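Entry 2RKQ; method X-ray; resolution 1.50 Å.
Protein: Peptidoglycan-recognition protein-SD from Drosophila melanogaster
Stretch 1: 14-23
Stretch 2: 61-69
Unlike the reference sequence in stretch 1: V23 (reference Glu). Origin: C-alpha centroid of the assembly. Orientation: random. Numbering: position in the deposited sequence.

Stretch 1 (14-23) PPNGAIDSMV
Stretch 2 (61-69) KFSDIGYHY

Two irregular segments of one chain meet here, burying 322 Å², and S63 is the hub. Register pairs P15 with D64 (CA to CA 4.7 Å) and G17 with S63 (4.6 Å), so the backbones run in opposite senses here; farther along the segments diverge, M22 and H68 lying 12.0 Å apart at CA.

Stretch 1 is largely extended: P15 has phi/psi -57/149, N16 -127/92, and A18 through V23 stay in the beta region. Stretch 2 starts at K61 with positive phi (66/27), just after a helix; F62 is extended, S63 turns (-68/-21), and D64 extends again (-166/171).

The carbonyl of S63 accepts the main hydrogen bond, N16 N to S63 O at 2.8 Å. With chi1 p (74°) and chi2 173°, N16 brings its amide back to the same acceptor, a weak bond, N16 ND2 to S63 O, of 3.4 Å. A CA-H...O contact, S63 CA to N16 O at 3.5 Å, adds to the pairing. S63, chi1 m (-59°), donates from its hydroxyl, S63 OG to A18 O at 3.0 Å; its small side chain fits against this nearby backbone. G17 suits its place: at phi/psi 133/148 a CB would jam against the preceding carbonyl and lie 2.6 Å from S63 OG.

Van der Waals contacts complete the interface. I19, chi1 m and chi2 t, points toward stretch 2, its apolar contacts being I19 CG1 to S63 CB (3.6 Å) and I19 CD1 to D64 CB (3.9 Å). The ring of P15 is C-gamma exo, and P15 CG lies 3.7 Å from D64 OD1; D64 (chi1 t) has both carboxylate oxygens hydrogen-bonded elsewhere in the structure. Flexible M22, m/t/m, spans the wider gap, its methyl M22 CE meeting H68 CE1 obliquely at 3.7 Å, with H68 at chi1 m and chi2 -80°.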

# COMPACT_ATOMS: atom_id res chain seq x y z
N PRO A 14 -7.38 -9.17 13.62
CA PRO A 14 -7.55 -10.03 12.46
C PRO A 14 -8.68 -9.51 11.59
O PRO A 14 -9.50 -8.71 12.06
CB PRO A 14 -7.96 -11.37 13.08
CG PRO A 14 -8.66 -10.96 14.33
CD PRO A 14 -7.88 -9.80 14.86
N PRO A 15 -8.73 -9.95 10.32
CA PRO A 15 -9.87 -9.58 9.50
C PRO A 15 -11.18 -10.01 10.13
O PRO A 15 -11.22 -10.99 10.85
CB PRO A 15 -9.63 -10.36 8.21
CG PRO A 15 -8.18 -10.51 8.14
CD PRO A 15 -7.77 -10.78 9.57
N ASN A 16 -12.22 -9.23 9.87
CA ASN A 16 -13.57 -9.60 10.27
C ASN A 16 -14.41 -9.50 9.01
O ASN A 16 -14.88 -8.43 8.59
CB ASN A 16 -14.09 -8.77 11.45
CG ASN A 16 -14.46 -7.36 11.06
OD1 ASN A 16 -15.01 -6.61 11.88
ND2 ASN A 16 -14.17 -6.98 9.83
N GLY A 17 -14.48 -10.64 8.35
CA GLY A 17 -15.17 -10.74 7.09
C GLY A 17 -14.27 -11.50 6.15
O GLY A 17 -13.04 -11.39 6.22
N ALA A 18 -14.90 -12.24 5.25
CA ALA A 18 -14.19 -12.97 4.22
C ALA A 18 -13.53 -12.01 3.29
O ALA A 18 -14.00 -10.88 3.08
CB ALA A 18 -15.17 -13.86 3.46
N ILE A 19 -12.40 -12.44 2.75
CA ILE A 19 -11.75 -11.70 1.70
C ILE A 19 -11.53 -12.65 0.55
O ILE A 19 -11.05 -13.76 0.75
CB ILE A 19 -10.42 -11.11 2.19
CG1 ILE A 19 -10.66 -10.10 3.31
CG2 ILE A 19 -9.73 -10.38 1.03
CD1 ILE A 19 -9.39 -9.74 4.07
N ASP A 20 -11.87 -12.20 -0.66
CA ASP A 20 -11.64 -13.01 -1.85
C ASP A 20 -10.16 -13.26 -2.08
O ASP A 20 -9.33 -12.43 -1.72
CB ASP A 20 -12.28 -12.35 -3.07
CG ASP A 20 -13.79 -12.56 -3.12
OD1 ASP A 20 -14.25 -13.69 -2.82
OD2 ASP A 20 -14.50 -11.59 -3.44
N SER A 21 -9.82 -14.40 -2.68
CA SER A 21 -8.42 -14.74 -2.96
C SER A 21 -7.92 -14.13 -4.27
O SER A 21 -8.71 -13.78 -5.17
CB SER A 21 -8.26 -16.26 -3.00
OG SER A 21 -9.01 -16.78 -4.07
N MET A 22 -6.60 -13.99 -4.36
CA MET A 22 -5.96 -13.60 -5.62
C MET A 22 -4.84 -14.57 -5.90
O MET A 22 -4.25 -15.11 -4.97
CB MET A 22 -5.36 -12.21 -5.54
CG MET A 22 -6.34 -11.13 -5.30
SD MET A 22 -5.60 -9.53 -5.68
CE MET A 22 -4.34 -9.31 -4.44
N VAL A 23 -4.54 -14.74 -7.18
CA VAL A 23 -3.47 -15.62 -7.64
C VAL A 23 -2.18 -14.82 -7.66
O VAL A 23 -2.12 -13.78 -8.31
CB VAL A 23 -3.81 -16.16 -9.05
CG1 VAL A 23 -2.62 -16.88 -9.69
CG2 VAL A 23 -5.05 -17.07 -8.98
N LYS A 61 -16.32 -0.34 6.63
CA LYS A 61 -16.88 -1.70 6.71
C LYS A 61 -16.10 -2.70 5.82
O LYS A 61 -16.63 -3.73 5.40
CB LYS A 61 -18.39 -1.69 6.39
CG LYS A 61 -19.19 -0.51 6.97
CD LYS A 61 -19.34 -0.60 8.48
CE LYS A 61 -20.34 0.45 8.99
NZ LYS A 61 -21.73 -0.11 9.13
N PHE A 62 -14.82 -2.41 5.59
CA PHE A 62 -13.91 -3.38 4.96
C PHE A 62 -13.68 -4.55 5.90
O PHE A 62 -13.81 -4.40 7.12
CB PHE A 62 -12.55 -2.75 4.64
CG PHE A 62 -12.56 -1.68 3.60
CD1 PHE A 62 -11.42 -0.92 3.39
CD2 PHE A 62 -13.69 -1.44 2.79
CE1 PHE A 62 -11.39 0.07 2.41
CE2 PHE A 62 -13.67 -0.44 1.80
CZ PHE A 62 -12.51 0.32 1.63
N SER A 63 -13.34 -5.71 5.33
CA SER A 63 -12.98 -6.86 6.13
C SER A 63 -11.67 -6.71 6.89
O SER A 63 -11.43 -7.45 7.84
CB SER A 63 -12.89 -8.10 5.25
OG SER A 63 -14.14 -8.33 4.62
N ASP A 64 -10.82 -5.79 6.44
CA ASP A 64 -9.48 -5.62 7.01
C ASP A 64 -8.97 -4.31 6.49
O ASP A 64 -9.61 -3.70 5.63
CB ASP A 64 -8.59 -6.78 6.53
CG ASP A 64 -7.24 -6.87 7.24
OD1 ASP A 64 -6.40 -7.61 6.70
OD2 ASP A 64 -7.04 -6.25 8.31
N ILE A 65 -7.84 -3.86 7.02
CA ILE A 65 -7.12 -2.75 6.39
C ILE A 65 -7.00 -3.06 4.90
O ILE A 65 -6.83 -4.21 4.51
CB ILE A 65 -5.75 -2.55 7.07
CG1 ILE A 65 -5.18 -1.17 6.75
CG2 ILE A 65 -4.80 -3.77 6.84
CD1 ILE A 65 -4.05 -0.81 7.71
N GLY A 66 -7.13 -2.04 4.05
CA GLY A 66 -7.38 -2.27 2.63
C GLY A 66 -6.19 -2.62 1.77
O GLY A 66 -6.33 -3.03 0.63
N TYR A 67 -5.00 -2.41 2.33
CA TYR A 67 -3.74 -2.53 1.58
C TYR A 67 -2.94 -3.73 2.01
O TYR A 67 -3.13 -4.28 3.11
CB TYR A 67 -2.91 -1.25 1.78
CG TYR A 67 -3.63 -0.04 1.24
CD1 TYR A 67 -4.26 0.85 2.07
CD2 TYR A 67 -3.69 0.18 -0.13
CE1 TYR A 67 -4.94 1.93 1.55
CE2 TYR A 67 -4.38 1.24 -0.65
CZ TYR A 67 -4.99 2.12 0.18
OH TYR A 67 -5.66 3.18 -0.38
N HIS A 68 -2.02 -4.15 1.12
CA HIS A 68 -1.10 -5.23 1.43
C HIS A 68 0.09 -4.78 2.24
O HIS A 68 0.60 -5.55 3.07
CB HIS A 68 -0.64 -5.91 0.14
CG HIS A 68 -1.79 -6.37 -0.68
ND1 HIS A 68 -2.48 -7.54 -0.42
CD2 HIS A 68 -2.45 -5.77 -1.69
CE1 HIS A 68 -3.49 -7.64 -1.26
NE2 HIS A 68 -3.49 -6.58 -2.05
N TYR A 69 0.55 -3.56 1.98
CA TYR A 69 1.66 -2.99 2.73
C TYR A 69 1.42 -1.51 2.90
O TYR A 69 0.83 -0.87 2.02
CB TYR A 69 2.96 -3.15 1.96
CG TYR A 69 3.42 -4.57 1.80
CD1 TYR A 69 3.30 -5.23 0.57
CD2 TYR A 69 4.02 -5.24 2.86
CE1 TYR A 69 3.73 -6.55 0.41
CE2 TYR A 69 4.48 -6.55 2.71
CZ TYR A 69 4.34 -7.19 1.47
OH TYR A 69 4.79 -8.49 1.30